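Local coordinates for malonyl CoA-acyl carrier protein transacylase (PDB 3EZO), which probably catalyses the transfer of the malonyl group from malonyl-CoA to holo-acyl carrier protein, yielding malonyl-acyl carrier protein and free CoA, at residues A82-A86 with L309-L313; A28-V32 with F304-L309; L73-Y77 with F113-L117; V225-P230 with S244-K250. One frame throughout, in Å; residues are numbered along the deposited sequence.

How the contacts relate
Contacts 1 and 2 share L309, their centres about 9 Å apart: together they fasten the C-terminal helix 306-314 to the end of helix 65-85 and to the loop before helix 33-46. Contact 3 joins the middle of helix 65-85 to helix 113-128, its centre about 18 Å from those of contacts 1 and 2. Contact 4 lies about 17 Å from contact 3 but 28 and 31 Å from contacts 1 and 2, centre to centre. Along the chain, contacts 1 and 2 reach the C-terminal end; contact 3 closes before contact 4 opens. Segment 225-230 leads into strand 233-234 and helix 306-314 packs on 299-303, so both edges of the parallel sheet have helices fixed beside them.

Contact 1: A82-A86 with L309-L313; sequences AWQQA and LDEAL
W83, L309 and L313 bury the most surface where the last turn of helix 65-85 meets helix 306-314. Both segments are helical, save that A86 lies just past the helix end; the nearest CA pair is W83 and L309, 6.7 Å apart. W83 takes chi1 t (170°) with chi2 near -95°, carrying its indole to the second helix. There CZ3 of W83 lies 3.6 Å from CB of A312, a residue small enough to accept the ring, and CD2 of L313 (chi1 m, chi2 t) covers one face in a CH-pi contact, 4.0 Å from the centroid of the six-membered ring. L309, chi1 and chi2 both t, points at the first helix: its CD2 is 3.6 Å from CB of A86 and its CD1 3.9 Å from CB of A82, alanines short enough to let it come close. The indole NE1 donates to O of A89. W83, L309 and A312 also touch V303, and the contact is apolar helix-to-helix packing beside edge strand 299-303 of an alpha/beta fold.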
loop_
_atom_site.group_PDB
_atom_site.type_symbol
_atom_site.label_atom_id
_atom_site.label_comp_id
_atom_site.label_asym_id
_atom_site.label_seq_id
_atom_site.Cartn_x
_atom_site.Cartn_y
_atom_site.Cartn_z
ATOM N N ALA A 82 -2.324 -3.424 18.505
ATOM C CA ALA A 82 -1.317 -3.852 19.530
ATOM C C ALA A 82 -0.529 -2.667 20.071
ATOM O O ALA A 82 -0.181 -2.593 21.271
ATOM C CB ALA A 82 -0.361 -4.852 18.939
ATOM N N TRP A 83 -0.182 -1.750 19.173
ATOM C CA TRP A 83 0.497 -0.523 19.573
ATOM C C TRP A 83 -0.358 0.217 20.618
ATOM O O TRP A 83 0.137 0.604 21.657
ATOM C CB TRP A 83 0.803 0.336 18.346
ATOM C CG TRP A 83 1.285 1.724 18.623
ATOM C CD1 TRP A 83 0.532 2.832 18.670
ATOM C CD2 TRP A 83 2.632 2.140 18.853
ATOM N NE1 TRP A 83 1.315 3.937 18.896
ATOM C CE2 TRP A 83 2.614 3.532 19.023
ATOM C CE3 TRP A 83 3.848 1.467 18.947
ATOM C CZ2 TRP A 83 3.757 4.267 19.269
ATOM C CZ3 TRP A 83 4.983 2.186 19.191
ATOM C CH2 TRP A 83 4.936 3.590 19.351
ATOM N N GLN A 84 -1.649 0.365 20.352
ATOM C CA GLN A 84 -2.573 1.032 21.283
ATOM C C GLN A 84 -2.725 0.303 22.625
ATOM O O GLN A 84 -2.697 0.983 23.668
ATOM C CB GLN A 84 -3.971 1.194 20.676
ATOM C CG GLN A 84 -4.058 2.174 19.508
ATOM C CD GLN A 84 -5.425 2.126 18.845
ATOM O OE1 GLN A 84 -5.812 1.095 18.311
ATOM N NE2 GLN A 84 -6.164 3.243 18.874
ATOM N N GLN A 85 -2.958 -1.027 22.557
ATOM C CA GLN A 85 -3.086 -1.923 23.719
ATOM C C GLN A 85 -1.865 -1.788 24.623
ATOM O O GLN A 85 -2.001 -1.871 25.841
ATOM C CB GLN A 85 -3.361 -3.428 23.333
ATOM C CG GLN A 85 -3.782 -4.414 24.562
ATOM C CD GLN A 85 -3.585 -5.979 24.330
ATOM O OE1 GLN A 85 -3.896 -6.515 23.290
ATOM N NE2 GLN A 85 -3.115 -6.684 25.367
ATOM N N ALA A 86 -0.697 -1.562 24.022
ATOM C CA ALA A 86 0.552 -1.345 24.720
ATOM C C ALA A 86 0.705 0.069 25.245
ATOM O O ALA A 86 1.720 0.383 25.871
ATOM C CB ALA A 86 1.768 -1.685 23.795
ATOM N N LEU A 309 7.773 -3.645 18.562
ATOM C CA LEU A 309 6.829 -2.705 19.154
ATOM C C LEU A 309 7.469 -1.971 20.341
ATOM O O LEU A 309 7.416 -0.752 20.416
ATOM C CB LEU A 309 5.544 -3.394 19.587
ATOM C CG LEU A 309 4.294 -2.579 20.025
ATOM C CD1 LEU A 309 3.085 -3.525 20.048
ATOM C CD2 LEU A 309 4.440 -1.897 21.372
ATOM N N ASP A 310 8.089 -2.714 21.256
ATOM C CA ASP A 310 8.814 -2.065 22.381
ATOM C C ASP A 310 9.919 -1.121 21.957
ATOM O O ASP A 310 10.052 -0.045 22.515
ATOM C CB ASP A 310 9.358 -3.102 23.365
ATOM C CG ASP A 310 8.276 -3.703 24.187
ATOM O OD1 ASP A 310 7.188 -3.089 24.235
ATOM O OD2 ASP A 310 8.476 -4.816 24.738
ATOM N N GLU A 311 10.715 -1.505 20.971
ATOM C CA GLU A 311 11.697 -0.568 20.441
ATOM C C GLU A 311 11.055 0.666 19.808
ATOM O O GLU A 311 11.624 1.750 19.830
ATOM C CB GLU A 311 12.623 -1.267 19.428
ATOM C CG GLU A 311 13.693 -2.130 20.076
ATOM C CD GLU A 311 14.602 -1.328 21.050
ATOM O OE1 GLU A 311 15.301 -0.372 20.610
ATOM O OE2 GLU A 311 14.600 -1.643 22.265
ATOM N N ALA A 312 9.893 0.499 19.197
ATOM C CA ALA A 312 9.189 1.627 18.592
ATOM C C ALA A 312 8.626 2.533 19.692
ATOM O O ALA A 312 8.722 3.756 19.603
ATOM C CB ALA A 312 8.100 1.134 17.661
ATOM N N LEU A 313 8.054 1.942 20.737
ATOM C CA LEU A 313 7.671 2.712 21.933
ATOM C C LEU A 313 8.776 3.670 22.399
ATOM O O LEU A 313 8.484 4.814 22.786
ATOM C CB LEU A 313 7.228 1.792 23.094
ATOM C CG LEU A 313 5.863 1.112 22.971
ATOM C CD1 LEU A 313 5.605 0.057 24.103
ATOM C CD2 LEU A 313 4.743 2.141 22.925
#

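Contact 2: A28-V32 with F304-L309; sequences AFADV and FDPASL
Segment 28-32 leaves a 3-10 turn at A28-F29 and enters a type I beta turn from F29 to V32, closed by V32 N to F29 O at 3.0 Å. Segment 304-309 is extended at D305 (phi/psi -164/174) and helical from P306. CA atoms of A28 and D305 are nearest, 5.6 Å apart. The contact sets the loop before helix 33-46 against the start of C-terminal helix 306-314. D305, with chi1 p, is the N-cap: its OD1 accepts from S308 N at 2.9 Å, while P306 suits the first helical turn, where no backbone NH is needed for helix bonding. F29, chi1 m at -90°, lays its ring against this helix start: D305 CA sits over one face in a CH-pi contact, 3.8 Å from the centroid, and CE1 of F29 is 3.5 Å from CD of P306. The ring touches C79 and A82 of helix 65-85. CB of compact A28 comes within 3.6 Å of CB of D305. At the ring edge, CZ of F29 meets CD1 of L309 at 4.3 Å.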
loop_
_atom_site.group_PDB
_atom_site.type_symbol
_atom_site.label_atom_id
_atom_site.label_comp_id
_atom_site.label_asym_id
_atom_site.label_seq_id
_atom_site.Cartn_x
_atom_site.Cartn_y
_atom_site.Cartn_z
ATOM N N ALA A 28 4.420 -14.218 16.010
ATOM C CA ALA A 28 5.012 -13.650 17.178
ATOM C C ALA A 28 3.972 -12.893 18.023
ATOM O O ALA A 28 4.191 -12.663 19.213
ATOM C CB ALA A 28 6.176 -12.758 16.783
ATOM N N PHE A 29 2.843 -12.537 17.408
ATOM C CA PHE A 29 1.744 -11.859 18.094
ATOM C C PHE A 29 0.620 -12.826 18.511
ATOM O O PHE A 29 -0.473 -12.385 18.893
ATOM C CB PHE A 29 1.144 -10.819 17.153
ATOM C CG PHE A 29 1.762 -9.464 17.231
ATOM C CD1 PHE A 29 2.001 -8.850 18.442
ATOM C CD2 PHE A 29 2.018 -8.754 16.063
ATOM C CE1 PHE A 29 2.504 -7.576 18.496
ATOM C CE2 PHE A 29 2.526 -7.497 16.115
ATOM C CZ PHE A 29 2.774 -6.896 17.332
ATOM N N ALA A 30 0.850 -14.134 18.378
ATOM C CA ALA A 30 -0.208 -15.151 18.577
ATOM C C ALA A 30 -0.898 -15.045 19.936
ATOM O O ALA A 30 -2.057 -15.471 20.090
ATOM C CB ALA A 30 0.381 -16.621 18.413
ATOM N N ASP A 31 -0.179 -14.529 20.928
ATOM C CA ASP A 31 -0.711 -14.433 22.287
ATOM C C ASP A 31 -0.968 -13.006 22.743
ATOM O O ASP A 31 -1.022 -12.749 23.934
ATOM C CB ASP A 31 0.225 -15.149 23.267
ATOM C CG ASP A 31 0.377 -16.634 22.945
ATOM O OD1 ASP A 31 -0.579 -17.222 22.404
ATOM O OD2 ASP A 31 1.470 -17.181 23.201
ATOM N N VAL A 32 -1.182 -12.095 21.800
ATOM C CA VAL A 32 -1.587 -10.719 22.136
ATOM C C VAL A 32 -3.071 -10.661 21.869
ATOM O O VAL A 32 -3.524 -10.907 20.742
ATOM C CB VAL A 32 -0.790 -9.706 21.324
ATOM C CG1 VAL A 32 -1.388 -8.307 21.405
ATOM C CG2 VAL A 32 0.686 -9.733 21.770
ATOM N N PHE A 304 6.014 -4.868 14.082
ATOM C CA PHE A 304 5.587 -6.132 13.452
ATOM C C PHE A 304 5.594 -7.357 14.400
ATOM O O PHE A 304 5.194 -8.456 14.019
ATOM C CB PHE A 304 6.462 -6.414 12.220
ATOM C CG PHE A 304 7.899 -6.523 12.531
ATOM C CD1 PHE A 304 8.432 -7.724 12.986
ATOM C CD2 PHE A 304 8.742 -5.439 12.360
ATOM C CE1 PHE A 304 9.782 -7.848 13.296
ATOM C CE2 PHE A 304 10.101 -5.552 12.661
ATOM C CZ PHE A 304 10.610 -6.779 13.132
ATOM N N ASP A 305 6.052 -7.150 15.627
ATOM C CA ASP A 305 6.001 -8.169 16.672
ATOM C C ASP A 305 6.241 -7.470 18.022
ATOM O O ASP A 305 6.528 -6.283 18.040
ATOM C CB ASP A 305 6.996 -9.306 16.389
ATOM C CG ASP A 305 8.463 -8.914 16.499
ATOM O OD1 ASP A 305 8.866 -7.784 16.878
ATOM O OD2 ASP A 305 9.270 -9.811 16.167
ATOM N N PRO A 306 6.113 -8.192 19.152
ATOM C CA PRO A 306 6.255 -7.504 20.436
ATOM C C PRO A 306 7.588 -6.824 20.673
ATOM O O PRO A 306 7.605 -5.737 21.253
ATOM C CB PRO A 306 6.002 -8.627 21.461
ATOM C CG PRO A 306 4.968 -9.429 20.810
ATOM C CD PRO A 306 5.381 -9.462 19.318
ATOM N N ALA A 307 8.697 -7.423 20.213
ATOM C CA ALA A 307 9.997 -6.824 20.451
ATOM C C ALA A 307 10.160 -5.507 19.678
ATOM O O ALA A 307 10.577 -4.482 20.243
ATOM C CB ALA A 307 11.125 -7.824 20.102
ATOM N N SER A 308 9.818 -5.535 18.397
ATOM C CA SER A 308 9.924 -4.343 17.546
ATOM C C SER A 308 8.968 -3.250 18.093
ATOM O O SER A 308 9.340 -2.089 18.101
ATOM C CB SER A 308 9.600 -4.700 16.095
ATOM O OG SER A 308 8.269 -5.244 15.982
ATOM N N LEU A 309 7.773 -3.645 18.562
ATOM C CA LEU A 309 6.829 -2.705 19.154
ATOM C C LEU A 309 7.469 -1.971 20.341
ATOM O O LEU A 309 7.416 -0.752 20.416
ATOM C CB LEU A 309 5.544 -3.394 19.587
ATOM C CG LEU A 309 4.294 -2.579 20.025
ATOM C CD1 LEU A 309 3.085 -3.525 20.048
ATOM C CD2 LEU A 309 4.440 -1.897 21.372
#

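Contact 3: L73-Y77 with F113-L117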
loop_
_atom_site.group_PDB
_atom_site.type_symbol
_atom_site.label_atom_id
_atom_site.label_comp_id
_atom_site.label_asym_id
_atom_site.label_seq_id
_atom_site.Cartn_x
_atom_site.Cartn_y
_atom_site.Cartn_z
ATOM N N LEU A 73 -4.375 -5.511 5.173
ATOM C CA LEU A 73 -5.157 -4.581 5.968
ATOM C C LEU A 73 -5.258 -5.124 7.404
ATOM O O LEU A 73 -4.992 -4.416 8.362
ATOM C CB LEU A 73 -6.552 -4.435 5.358
ATOM C CG LEU A 73 -7.565 -3.603 6.120
ATOM C CD1 LEU A 73 -7.519 -2.138 5.699
ATOM C CD2 LEU A 73 -8.963 -4.151 5.889
ATOM N N THR A 74 -5.639 -6.393 7.519
ATOM C CA THR A 74 -5.787 -7.051 8.835
ATOM C C THR A 74 -4.478 -7.072 9.622
ATOM O O THR A 74 -4.433 -6.686 10.782
ATOM C CB THR A 74 -6.287 -8.467 8.655
ATOM O OG1 THR A 74 -7.541 -8.420 7.996
ATOM C CG2 THR A 74 -6.420 -9.189 10.016
ATOM N N ALA A 75 -3.403 -7.500 8.973
ATOM C CA ALA A 75 -2.127 -7.718 9.657
ATOM C C ALA A 75 -1.539 -6.415 10.149
ATOM O O ALA A 75 -1.085 -6.312 11.305
ATOM C CB ALA A 75 -1.122 -8.462 8.721
ATOM N N ALA A 76 -1.551 -5.416 9.266
ATOM C CA ALA A 76 -1.070 -4.085 9.628
ATOM C C ALA A 76 -1.968 -3.424 10.636
ATOM O O ALA A 76 -1.462 -2.837 11.597
ATOM C CB ALA A 76 -0.841 -3.214 8.396
ATOM N N TYR A 77 -3.285 -3.557 10.497
ATOM C CA TYR A 77 -4.184 -2.993 11.506
ATOM C C TYR A 77 -4.068 -3.697 12.874
ATOM O O TYR A 77 -4.082 -3.048 13.900
ATOM C CB TYR A 77 -5.638 -2.938 11.045
ATOM C CG TYR A 77 -6.477 -2.042 11.924
ATOM C CD1 TYR A 77 -6.087 -0.737 12.223
ATOM C CD2 TYR A 77 -7.648 -2.508 12.490
ATOM C CE1 TYR A 77 -6.887 0.089 13.069
ATOM C CE2 TYR A 77 -8.419 -1.715 13.318
ATOM C CZ TYR A 77 -8.034 -0.433 13.615
ATOM O OH TYR A 77 -8.874 0.306 14.430
ATOM N N PHE A 113 -12.944 -0.505 10.617
ATOM C CA PHE A 113 -12.256 -1.731 10.208
ATOM C C PHE A 113 -13.216 -2.770 9.661
ATOM O O PHE A 113 -12.947 -3.357 8.635
ATOM C CB PHE A 113 -11.387 -2.270 11.334
ATOM C CG PHE A 113 -10.630 -3.554 10.996
ATOM C CD1 PHE A 113 -9.778 -3.628 9.894
ATOM C CD2 PHE A 113 -10.761 -4.677 11.808
ATOM C CE1 PHE A 113 -9.060 -4.818 9.583
ATOM C CE2 PHE A 113 -10.029 -5.861 11.540
ATOM C CZ PHE A 113 -9.183 -5.927 10.419
ATOM N N ARG A 114 -14.377 -2.908 10.296
ATOM C CA ARG A 114 -15.381 -3.877 9.881
ATOM C C ARG A 114 -15.861 -3.555 8.484
ATOM O O ARG A 114 -16.218 -4.473 7.751
ATOM C CB ARG A 114 -16.561 -3.884 10.878
ATOM C CG ARG A 114 -17.707 -4.794 10.588
ATOM C CD ARG A 114 -17.261 -6.244 10.501
ATOM N NE ARG A 114 -18.350 -7.150 10.112
ATOM C CZ ARG A 114 -18.776 -7.339 8.863
ATOM N NH1 ARG A 114 -18.193 -6.699 7.811
ATOM N NH2 ARG A 114 -19.778 -8.192 8.659
ATOM N N ASP A 115 -15.883 -2.261 8.118
ATOM C CA ASP A 115 -16.265 -1.866 6.752
ATOM C C ASP A 115 -15.114 -1.972 5.782
ATOM O O ASP A 115 -15.317 -2.251 4.598
ATOM C CB ASP A 115 -16.838 -0.441 6.703
ATOM C CG ASP A 115 -18.075 -0.306 7.564
ATOM O OD1 ASP A 115 -18.712 -1.355 7.857
ATOM O OD2 ASP A 115 -18.396 0.830 7.968
ATOM N N ALA A 116 -13.915 -1.752 6.270
ATOM C CA ALA A 116 -12.744 -1.772 5.416
ATOM C C ALA A 116 -12.465 -3.175 4.849
ATOM O O ALA A 116 -11.872 -3.324 3.780
ATOM C CB ALA A 116 -11.519 -1.214 6.149
ATOM N N LEU A 117 -12.915 -4.199 5.561
ATOM C CA LEU A 117 -12.604 -5.569 5.190
ATOM C C LEU A 117 -13.254 -5.963 3.840
ATOM O O LEU A 117 -12.531 -6.272 2.899
ATOM C CB LEU A 117 -12.930 -6.518 6.367
ATOM C CG LEU A 117 -11.904 -6.496 7.505
ATOM C CD1 LEU A 117 -12.544 -6.895 8.855
ATOM C CD2 LEU A 117 -10.664 -7.352 7.180
#
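L73 opens the contact by pointing its side chain at helix 113-128. Its CD2 lies among three residues of that helix, 3.8 Å from CE1 of F113, 3.9 Å from CB of A116 and 3.8 Å from CD2 of L117. A branched aliphatic side chain suits such a pocket, and the small A116 lets it settle close to the opposite backbone, where CD2 of L73 is 3.7 Å from O of A116. T74 follows, set sideways to the partner. Its OG1 is hydrogen-bonded to the backbone O of P70, one turn earlier, so this hydroxyl can face apolar neighbours: OG1 of T74 is 3.4 Å from CD2 of L117 and lies near the edge of the F113 ring. The packing is that of antiparallel helices in the alpha/beta acyl transferase domain: the two short segments run at 153°, their axes approach to 11.3 Å, and the nearest CA pairs are L73 with L117 (7.6 Å) and Y77 with F113 (8.3 Å). V106 of helix 99-107, which follows the predicted active-site S98, touches Y77, F113 and A116, and the side chain of L73 is about 11 Å from that of S98. One turn on from L73, Y77 again points toward the partner, and the broad rings of Y77 and F113 fill the wide gap: they meet obliquely, centroids 4.9 Å apart and planes at 43°, with CD2 of Y77 3.5 Å from CG of F113.

Contact 4: V225-P230 with S244-K250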
loop_
_atom_site.group_PDB
_atom_site.type_symbol
_atom_site.label_atom_id
_atom_site.label_comp_id
_atom_site.label_asym_id
_atom_site.label_seq_id
_atom_site.Cartn_x
_atom_site.Cartn_y
_atom_site.Cartn_z
ATOM N N VAL A 225 -20.493 3.359 1.428
ATOM C CA VAL A 225 -19.633 3.189 2.602
ATOM C C VAL A 225 -19.661 4.474 3.419
ATOM O O VAL A 225 -19.540 5.582 2.854
ATOM C CB VAL A 225 -18.204 2.830 2.201
ATOM C CG1 VAL A 225 -17.292 2.754 3.398
ATOM C CG2 VAL A 225 -18.197 1.511 1.366
ATOM N N ASP A 226 -19.863 4.337 4.728
ATOM C CA ASP A 226 -19.865 5.489 5.631
ATOM C C ASP A 226 -18.449 5.929 5.922
ATOM O O ASP A 226 -17.757 5.300 6.709
ATOM C CB ASP A 226 -20.519 5.135 6.980
ATOM C CG ASP A 226 -20.702 6.368 7.876
ATOM O OD1 ASP A 226 -20.949 7.467 7.326
ATOM O OD2 ASP A 226 -20.612 6.245 9.101
ATOM N N VAL A 227 -17.993 6.975 5.275
ATOM C CA VAL A 227 -16.670 7.463 5.530
ATOM C C VAL A 227 -16.860 8.708 6.375
ATOM O O VAL A 227 -17.719 9.516 6.068
ATOM C CB VAL A 227 -15.903 7.782 4.216
ATOM C CG1 VAL A 227 -14.577 8.500 4.528
ATOM C CG2 VAL A 227 -15.711 6.486 3.360
ATOM N N LYS A 228 -16.036 8.834 7.413
ATOM C CA LYS A 228 -16.056 9.928 8.357
ATOM C C LYS A 228 -14.799 10.765 8.253
ATOM O O LYS A 228 -13.751 10.258 7.833
ATOM C CB LYS A 228 -16.043 9.341 9.760
ATOM C CG LYS A 228 -17.172 8.408 10.071
ATOM C CD LYS A 228 -18.085 8.953 11.107
ATOM C CE LYS A 228 -18.864 7.831 11.771
ATOM N NZ LYS A 228 -20.002 8.425 12.476
ATOM N N ALA A 229 -14.865 12.018 8.708
ATOM C CA ALA A 229 -13.695 12.914 8.687
ATOM C C ALA A 229 -12.633 12.336 9.613
ATOM O O ALA A 229 -12.957 11.970 10.722
ATOM C CB ALA A 229 -14.081 14.336 9.167
ATOM N N PRO A 230 -11.370 12.258 9.157
ATOM C CA PRO A 230 -10.355 11.595 9.975
ATOM C C PRO A 230 -9.976 12.374 11.235
ATOM O O PRO A 230 -10.009 13.590 11.253
ATOM C CB PRO A 230 -9.151 11.423 9.030
ATOM C CG PRO A 230 -9.454 12.142 7.805
ATOM C CD PRO A 230 -10.900 12.561 7.790
ATOM N N SER A 244 -10.152 16.339 4.523
ATOM C CA SER A 244 -11.043 15.949 5.595
ATOM C C SER A 244 -12.423 15.564 5.146
ATOM O O SER A 244 -13.113 14.831 5.865
ATOM C CB SER A 244 -11.179 17.093 6.613
ATOM O OG SER A 244 -11.615 18.307 5.976
ATOM N N ASP A 245 -12.861 16.092 3.999
ATOM C CA ASP A 245 -14.168 15.791 3.446
ATOM C C ASP A 245 -14.309 14.313 3.017
ATOM O O ASP A 245 -13.550 13.832 2.189
ATOM C CB ASP A 245 -14.408 16.683 2.228
ATOM C CG ASP A 245 -15.731 16.462 1.588
ATOM O OD1 ASP A 245 -16.751 16.479 2.287
ATOM O OD2 ASP A 245 -15.784 16.281 0.365
ATOM N N PRO A 246 -15.322 13.599 3.557
ATOM C CA PRO A 246 -15.565 12.200 3.193
ATOM C C PRO A 246 -15.642 11.946 1.683
ATOM O O PRO A 246 -15.044 11.006 1.199
ATOM C CB PRO A 246 -16.881 11.904 3.880
ATOM C CG PRO A 246 -16.786 12.684 5.162
ATOM C CD PRO A 246 -16.149 14.009 4.700
ATOM N N ALA A 247 -16.359 12.794 0.944
ATOM C CA ALA A 247 -16.462 12.661 -0.520
ATOM C C ALA A 247 -15.082 12.725 -1.230
ATOM O O ALA A 247 -14.806 11.970 -2.205
ATOM C CB ALA A 247 -17.446 13.723 -1.073
ATOM N N ALA A 248 -14.232 13.629 -0.746
ATOM C CA ALA A 248 -12.879 13.805 -1.279
ATOM C C ALA A 248 -11.991 12.600 -0.989
ATOM O O ALA A 248 -11.199 12.200 -1.820
ATOM C CB ALA A 248 -12.247 15.057 -0.673
ATOM N N ILE A 249 -12.154 12.028 0.207
ATOM C CA ILE A 249 -11.412 10.807 0.591
ATOM C C ILE A 249 -11.784 9.650 -0.318
ATOM O O ILE A 249 -10.916 8.982 -0.866
ATOM C CB ILE A 249 -11.696 10.453 2.050
ATOM C CG1 ILE A 249 -11.112 11.540 2.959
ATOM C CG2 ILE A 249 -11.204 9.020 2.385
ATOM C CD1 ILE A 249 -11.531 11.362 4.419
ATOM N N LYS A 250 -13.083 9.442 -0.489
ATOM C CA LYS A 250 -13.595 8.472 -1.426
ATOM C C LYS A 250 -13.040 8.686 -2.830
ATOM O O LYS A 250 -12.572 7.723 -3.456
ATOM C CB LYS A 250 -15.121 8.517 -1.499
ATOM C CG LYS A 250 -15.850 8.140 -0.224
ATOM C CD LYS A 250 -17.370 7.976 -0.463
ATOM C CE LYS A 250 -18.088 7.632 0.838
ATOM N NZ LYS A 250 -19.528 7.479 0.653
#
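The extended segment 225-230 lies against the first turns of helix 246-256, and V227 is its most covered residue. This valine projects toward the helix between P246, I249 and K250: its CG1 is 4.2 Å from CB of P246 and 4.0 Å from CG2 of I249, while its CG2 is 3.7 Å from CE of K250. Beta-branching makes V227 a compact wedge that can touch all three neighbours at once. In return P246 comes up against the strand-like backbone, its CB 3.3 Å from O of V227. Farther along, the end of I249 packs against the P230 ring, with CD1 of I249 3.6 Å from CD of P230. Toward the C-terminal end of 225-230, A229 has no bulk to hold the backbones apart, so its CA approaches O of S244 to 3.5 Å in a CA-H...O contact. K250 suits the N-terminal end: its stretched side chain runs alongside V227, and NZ donates to V225 O at 2.9 Å and also to L222 O, its stronger partner, at the end of helix 212-223. D245 is the N-cap, its OD2 accepting from A248 N at 3.3 Å. This is the packing of a capped helix N-terminus on the extended connection that leads from helix 212-223 into strand 233-234, an outermost strand of the parallel sheet in this alpha/beta acyltransferase fold.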